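Local structure of Lin1840 protein (Listeria innocua serovar 6a, 4ZOC) at residues A[445-450]-A[490-495]; A[500-505]-A[513-518]. The protein probably hydrolyses terminal, non-reducing beta-D-glucosyl residues to release beta-D-glucose, as a family 3 glycoside hydrolase involved in beta-1,2-glucan metabolism. The protein carries 2 engineered substitutions. One frame throughout, in Å; residues are numbered along the deposited sequence.

Contact 1 (A[445-450]-A[490-495])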
loop_
_atom_site.group_PDB
_atom_site.type_symbol
_atom_site.label_atom_id
_atom_site.label_comp_id
_atom_site.label_asym_id
_atom_site.label_seq_id
_atom_site.Cartn_x
_atom_site.Cartn_y
_atom_site.Cartn_z
ATOM N N GLU A 445 2.010 -42.053 3.473
ATOM C CA GLU A 445 0.888 -42.897 3.252
ATOM C C GLU A 445 -0.009 -42.288 2.150
ATOM O O GLU A 445 -0.536 -43.010 1.304
ATOM C CB GLU A 445 0.161 -43.084 4.605
ATOM C CG GLU A 445 -1.033 -44.037 4.478
ATOM C CD GLU A 445 -1.774 -44.263 5.795
ATOM O OE1 GLU A 445 -1.402 -43.731 6.857
ATOM O OE2 GLU A 445 -2.796 -44.968 5.763
ATOM N N ASP A 446 -0.217 -40.957 2.191
ATOM C CA ASP A 446 -1.066 -40.264 1.191
ATOM C C ASP A 446 -0.447 -40.483 -0.186
ATOM O O ASP A 446 -1.133 -40.714 -1.164
ATOM C CB ASP A 446 -1.003 -38.752 1.447
ATOM C CG ASP A 446 -1.812 -38.278 2.627
ATOM O OD1 ASP A 446 -2.775 -38.932 3.069
ATOM O OD2 ASP A 446 -1.446 -37.156 3.116
ATOM N N LYS A 447 0.878 -40.364 -0.273
ATOM C CA LYS A 447 1.562 -40.469 -1.545
ATOM C C LYS A 447 1.421 -41.873 -2.129
ATOM O O LYS A 447 1.171 -42.012 -3.297
ATOM C CB LYS A 447 3.057 -40.106 -1.431
ATOM C CG LYS A 447 3.386 -38.616 -1.210
ATOM C CD LYS A 447 4.875 -38.520 -1.028
ATOM C CE LYS A 447 5.234 -37.093 -0.849
ATOM N NZ LYS A 447 6.691 -37.001 -0.590
ATOM N N VAL A 448 1.528 -42.890 -1.286
ATOM C CA VAL A 448 1.317 -44.252 -1.721
ATOM C C VAL A 448 -0.094 -44.412 -2.248
ATOM O O VAL A 448 -0.287 -44.950 -3.331
ATOM C CB VAL A 448 1.650 -45.255 -0.588
ATOM C CG1 VAL A 448 1.088 -46.633 -0.904
ATOM C CG2 VAL A 448 3.164 -45.313 -0.395
ATOM N N ALA A 449 -1.078 -43.867 -1.537
ATOM C CA ALA A 449 -2.461 -44.032 -1.930
ATOM C C ALA A 449 -2.791 -43.236 -3.197
ATOM O O ALA A 449 -3.542 -43.709 -4.049
ATOM C CB ALA A 449 -3.364 -43.624 -0.791
ATOM N N VAL A 450 -2.249 -42.023 -3.321
ATOM C CA VAL A 450 -2.404 -41.243 -4.553
ATOM C C VAL A 450 -1.762 -41.942 -5.735
ATOM O O VAL A 450 -2.310 -41.985 -6.811
ATOM C CB VAL A 450 -1.832 -39.821 -4.355
ATOM C CG1 VAL A 450 -1.726 -39.052 -5.655
ATOM C CG2 VAL A 450 -2.712 -39.030 -3.404
ATOM N N ALA A 490 0.646 -31.116 -5.715
ATOM C CA ALA A 490 0.559 -30.879 -7.171
ATOM C C ALA A 490 1.880 -31.304 -7.867
ATOM O O ALA A 490 1.868 -31.896 -8.904
ATOM C CB ALA A 490 0.271 -29.422 -7.393
ATOM N N LYS A 491 3.011 -30.994 -7.233
ATOM C CA LYS A 491 4.353 -31.388 -7.693
ATOM C C LYS A 491 4.464 -32.904 -7.756
ATOM O O LYS A 491 4.820 -33.436 -8.811
ATOM C CB LYS A 491 5.435 -30.799 -6.798
ATOM C CG LYS A 491 6.897 -30.977 -7.258
ATOM C CD LYS A 491 7.853 -30.201 -6.344
ATOM C CE LYS A 491 7.992 -30.849 -4.965
ATOM N NZ LYS A 491 9.205 -30.325 -4.264
ATOM N N PHE A 492 4.091 -33.584 -6.677
ATOM C CA PHE A 492 4.004 -35.048 -6.694
ATOM C C PHE A 492 3.134 -35.656 -7.779
ATOM O O PHE A 492 3.606 -36.512 -8.474
ATOM C CB PHE A 492 3.623 -35.574 -5.319
ATOM C CG PHE A 492 3.531 -37.054 -5.263
ATOM C CD1 PHE A 492 4.689 -37.838 -5.236
ATOM C CD2 PHE A 492 2.310 -37.666 -5.173
ATOM C CE1 PHE A 492 4.589 -39.237 -5.180
ATOM C CE2 PHE A 492 2.217 -39.051 -5.129
ATOM C CZ PHE A 492 3.369 -39.842 -5.094
ATOM N N VAL A 493 1.888 -35.194 -7.958
ATOM C CA VAL A 493 0.969 -35.727 -8.944
ATOM C C VAL A 493 1.532 -35.531 -10.350
ATOM O O VAL A 493 1.367 -36.413 -11.210
ATOM C CB VAL A 493 -0.449 -35.079 -8.756
ATOM C CG1 VAL A 493 -1.300 -35.340 -9.932
ATOM C CG2 VAL A 493 -1.069 -35.658 -7.488
ATOM N N GLN A 494 2.259 -34.428 -10.577
ATOM C CA GLN A 494 2.822 -34.150 -11.906
ATOM C C GLN A 494 3.821 -35.259 -12.276
ATOM O O GLN A 494 3.991 -35.611 -13.432
ATOM C CB GLN A 494 3.528 -32.824 -11.855
ATOM C CG GLN A 494 3.900 -32.333 -13.228
ATOM C CD GLN A 494 5.160 -32.901 -13.746
ATOM O OE1 GLN A 494 6.060 -33.232 -12.974
ATOM N NE2 GLN A 494 5.247 -33.052 -15.119
ATOM N N THR A 495 4.471 -35.791 -11.295
ATOM C CA THR A 495 5.470 -36.846 -11.540
ATOM C C THR A 495 4.873 -38.160 -12.031
ATOM O O THR A 495 5.587 -38.978 -12.551
ATOM C CB THR A 495 6.385 -37.157 -10.359
ATOM O OG1 THR A 495 5.733 -37.915 -9.323
ATOM C CG2 THR A 495 7.092 -35.914 -9.824
#

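Contact 2 (A[500-505]-A[513-518])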
loop_
_atom_site.group_PDB
_atom_site.type_symbol
_atom_site.label_atom_id
_atom_site.label_comp_id
_atom_site.label_asym_id
_atom_site.label_seq_id
_atom_site.Cartn_x
_atom_site.Cartn_y
_atom_site.Cartn_z
ATOM N N VAL A 500 -3.378 -33.887 -15.688
ATOM C CA VAL A 500 -3.934 -33.373 -14.428
ATOM C C VAL A 500 -4.784 -32.130 -14.696
ATOM O O VAL A 500 -4.315 -31.182 -15.357
ATOM C CB VAL A 500 -2.809 -32.996 -13.514
ATOM C CG1 VAL A 500 -3.336 -32.374 -12.209
ATOM C CG2 VAL A 500 -1.858 -34.134 -13.254
ATOM N N VAL A 501 -6.033 -32.123 -14.214
ATOM C CA VAL A 501 -6.815 -30.899 -14.083
ATOM C C VAL A 501 -6.845 -30.540 -12.588
ATOM O O VAL A 501 -7.187 -31.363 -11.718
ATOM C CB VAL A 501 -8.208 -30.942 -14.722
ATOM C CG1 VAL A 501 -9.004 -32.139 -14.350
ATOM C CG2 VAL A 501 -8.992 -29.680 -14.389
ATOM N N ILE A 502 -6.469 -29.312 -12.264
ATOM C CA ILE A 502 -6.577 -28.810 -10.897
ATOM C C ILE A 502 -7.907 -28.044 -10.785
ATOM O O ILE A 502 -8.208 -27.110 -11.602
ATOM C CB ILE A 502 -5.385 -27.911 -10.485
ATOM C CG1 ILE A 502 -4.148 -28.761 -10.221
ATOM C CG2 ILE A 502 -5.668 -27.170 -9.145
ATOM C CD1 ILE A 502 -2.799 -28.027 -10.044
ATOM N N THR A 503 -8.725 -28.425 -9.813
ATOM C CA THR A 503 -9.976 -27.712 -9.579
ATOM C C THR A 503 -9.714 -27.013 -8.268
ATOM O O THR A 503 -9.550 -27.634 -7.285
ATOM C CB THR A 503 -11.199 -28.684 -9.447
ATOM O OG1 THR A 503 -10.857 -29.704 -8.548
ATOM C CG2 THR A 503 -11.518 -29.380 -10.725
ATOM N N LEU A 504 -9.617 -25.678 -8.303
ATOM C CA LEU A 504 -9.257 -24.869 -7.184
ATOM C C LEU A 504 -10.450 -24.204 -6.523
ATOM O O LEU A 504 -11.272 -23.581 -7.170
ATOM C CB LEU A 504 -8.209 -23.812 -7.615
ATOM C CG LEU A 504 -7.620 -22.898 -6.520
ATOM C CD1 LEU A 504 -6.723 -23.657 -5.582
ATOM C CD2 LEU A 504 -6.798 -21.798 -7.219
ATOM N N PHE A 505 -10.523 -24.373 -5.213
ATOM C CA PHE A 505 -11.597 -23.741 -4.369
ATOM C C PHE A 505 -10.982 -22.800 -3.351
ATOM O O PHE A 505 -10.016 -23.126 -2.627
ATOM C CB PHE A 505 -12.375 -24.826 -3.680
ATOM C CG PHE A 505 -13.063 -25.759 -4.629
ATOM C CD1 PHE A 505 -12.394 -26.812 -5.205
ATOM C CD2 PHE A 505 -14.385 -25.594 -4.897
ATOM C CE1 PHE A 505 -13.032 -27.656 -6.092
ATOM C CE2 PHE A 505 -15.029 -26.449 -5.737
ATOM C CZ PHE A 505 -14.365 -27.477 -6.353
ATOM N N LYS A 513 1.055 -19.676 -9.928
ATOM C CA LYS A 513 2.010 -19.977 -10.961
ATOM C C LYS A 513 2.498 -21.480 -10.867
ATOM O O LYS A 513 2.519 -22.216 -11.900
ATOM C CB LYS A 513 3.190 -19.006 -10.927
ATOM C CG LYS A 513 4.393 -19.403 -11.790
ATOM C CD LYS A 513 5.489 -18.313 -11.792
ATOM C CE LYS A 513 6.527 -18.744 -12.870
ATOM N NZ LYS A 513 7.425 -17.648 -13.138
ATOM N N GLU A 514 2.795 -21.928 -9.655
ATOM C CA GLU A 514 3.311 -23.320 -9.457
ATOM C C GLU A 514 2.239 -24.336 -9.743
ATOM O O GLU A 514 2.556 -25.454 -10.144
ATOM C CB GLU A 514 3.823 -23.519 -8.054
ATOM C CG GLU A 514 5.055 -22.670 -7.804
ATOM C CD GLU A 514 5.316 -22.469 -6.332
ATOM O OE1 GLU A 514 5.239 -23.439 -5.561
ATOM O OE2 GLU A 514 5.617 -21.326 -5.938
ATOM N N LEU A 515 0.946 -23.962 -9.653
ATOM C CA LEU A 515 -0.111 -24.898 -9.988
ATOM C C LEU A 515 -0.306 -24.983 -11.477
ATOM O O LEU A 515 -0.418 -26.057 -12.011
ATOM C CB LEU A 515 -1.405 -24.487 -9.271
ATOM C CG LEU A 515 -1.277 -24.385 -7.753
ATOM C CD1 LEU A 515 -2.571 -23.918 -7.129
ATOM C CD2 LEU A 515 -0.803 -25.629 -7.042
ATOM N N ALA A 516 -0.338 -23.826 -12.141
ATOM C CA ALA A 516 -0.509 -23.786 -13.585
ATOM C C ALA A 516 0.611 -24.553 -14.261
ATOM O O ALA A 516 0.389 -25.254 -15.260
ATOM C CB ALA A 516 -0.497 -22.365 -14.085
ATOM N N GLU A 517 1.804 -24.379 -13.740
ATOM C CA GLU A 517 2.974 -25.120 -14.301
ATOM C C GLU A 517 3.050 -26.651 -13.972
ATOM O O GLU A 517 3.834 -27.375 -14.585
ATOM C CB GLU A 517 4.260 -24.395 -13.909
ATOM C CG GLU A 517 4.342 -23.050 -14.658
ATOM C CD GLU A 517 5.539 -22.179 -14.335
ATOM O OE1 GLU A 517 6.396 -22.615 -13.505
ATOM O OE2 GLU A 517 5.573 -21.028 -14.918
ATOM N N SER A 518 2.338 -27.117 -12.965
ATOM C CA SER A 518 2.382 -28.473 -12.519
ATOM C C SER A 518 1.154 -29.261 -13.046
ATOM O O SER A 518 0.958 -30.440 -12.678
ATOM C CB SER A 518 2.311 -28.478 -11.001
ATOM O OG SER A 518 3.564 -28.254 -10.311
#

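Contact 1 (A[445-450]-A[490-495])
Phe492 reaches across from helix 484-494 and lays one face of its ring against the side chain of Lys447 on helix 444-456. The CG methylene of Lys447 sits 4.0 Å from the centroid of the Phe492 ring and 6° off its normal, a CH-pi contact almost squarely over the centre. The far end of the ring presses on the same residue's first side-chain carbon and main chain: Phe492 CZ lies 3.7 Å from Lys447 CB and 3.6 Å from Lys447 O. Val450 comes at the edge of the ring and in its plane, with Val450 CG1 4.0 Å from Phe492 CE2. That same methyl also meets Val493 CG2 at 3.9 Å.

With CG anti to the backbone N (chi1 -179°), Phe492 sends its ring straight out to bridge the helices; the axes of segments 445-450 and 490-494 pass 11.1 Å apart at a crossing angle of -37°. Beyond CG the Lys447 chain is extended and carries NZ past the ring to a long, weak ion pair with Glu444. The two helices lie side by side on the mixed sheet of the family 3 C-terminal domain, Val450 against Val435 of strand 432-436 and Val493 against Val460 of strand 459-465. Thr495 OG1 donates a 2.7 Å bond to Phe492 O, three residues earlier, in the carbonyl plane. Cohesion here is therefore apolar, with the lysine contributing its methylenes rather than its charge.

Contact 2 (A[500-505]-A[513-518])
This is a buried, apolar strand-to-helix contact inside the beta-alpha-beta unit made by strand 500-505, helix 513-517 and strand 521-524, within the family 3 C-terminal domain. Its main pair is Ile502 and Leu515, whose CA atoms are 7.6 Å apart and whose side chains run roughly perpendicular to each other. The terminal methyl of Ile502 does the touching: CD1 lies 3.9 Å from Leu515 CB and 3.7 Å from Leu515 O, so it packs against the root of the leucine and its carbonyl rather than against the branched tip. The ethyl arm of Ile502 gets there by extending from CB, with CG1 beside the backbone N and CD1 nearly anti to CA (chi2 169°). The leucine's own tip leads to the next inward-facing position of the strand, where Leu515 CD1 faces Leu504 CD1 more loosely at 4.4 Å.

Ser518 OG donates a 3.0 Å hydrogen bond to Glu514 O, four residues earlier, the hydroxyl lying almost in line with that carbonyl (164°). Leu515 O, besides touching the isoleucine methyl, accepts hydrogen bonds from Ser518 N and Ser519 OG, so this carbonyl has polar partners despite its apolar neighbour. On the solvent side, Glu514 forms a salt bridge with Arg481. Tyr487 and Ala490 of helix 484-494 also pack against Leu515, while helix 532-541 covers the other face of the strand at Val501, Thr503 and Phe505. Alternate strand residues thus point to helices on opposite faces of the sheet, the layered alpha/beta/alpha arrangement of the C-terminal domain in family 3 glycosidases, with the 513-517 helix lying on the crossover between parallel neighbours.

Contacts 1 and 2 follow one another along the chain and pack side by side in the same domain, their centres 14 Å apart. Helix 484-494 belongs to contact 1 and leads directly into the strand of contact 2, and it is wedged between helix 444-456 and helix 513-517. Its other flank meets contact 2: Val493 CG1 lies 3.6 Å from Val500 CG2, Ala490 CB 4.0 Å from Leu515 CD2, and Gln494 CG 3.5 Å from Ser518 O. The three helices therefore form one continuous layer over the sheet. Both contacts lie away from the glucose pocket of Trp271, Trp409 and Glu473 and from the magnesium site.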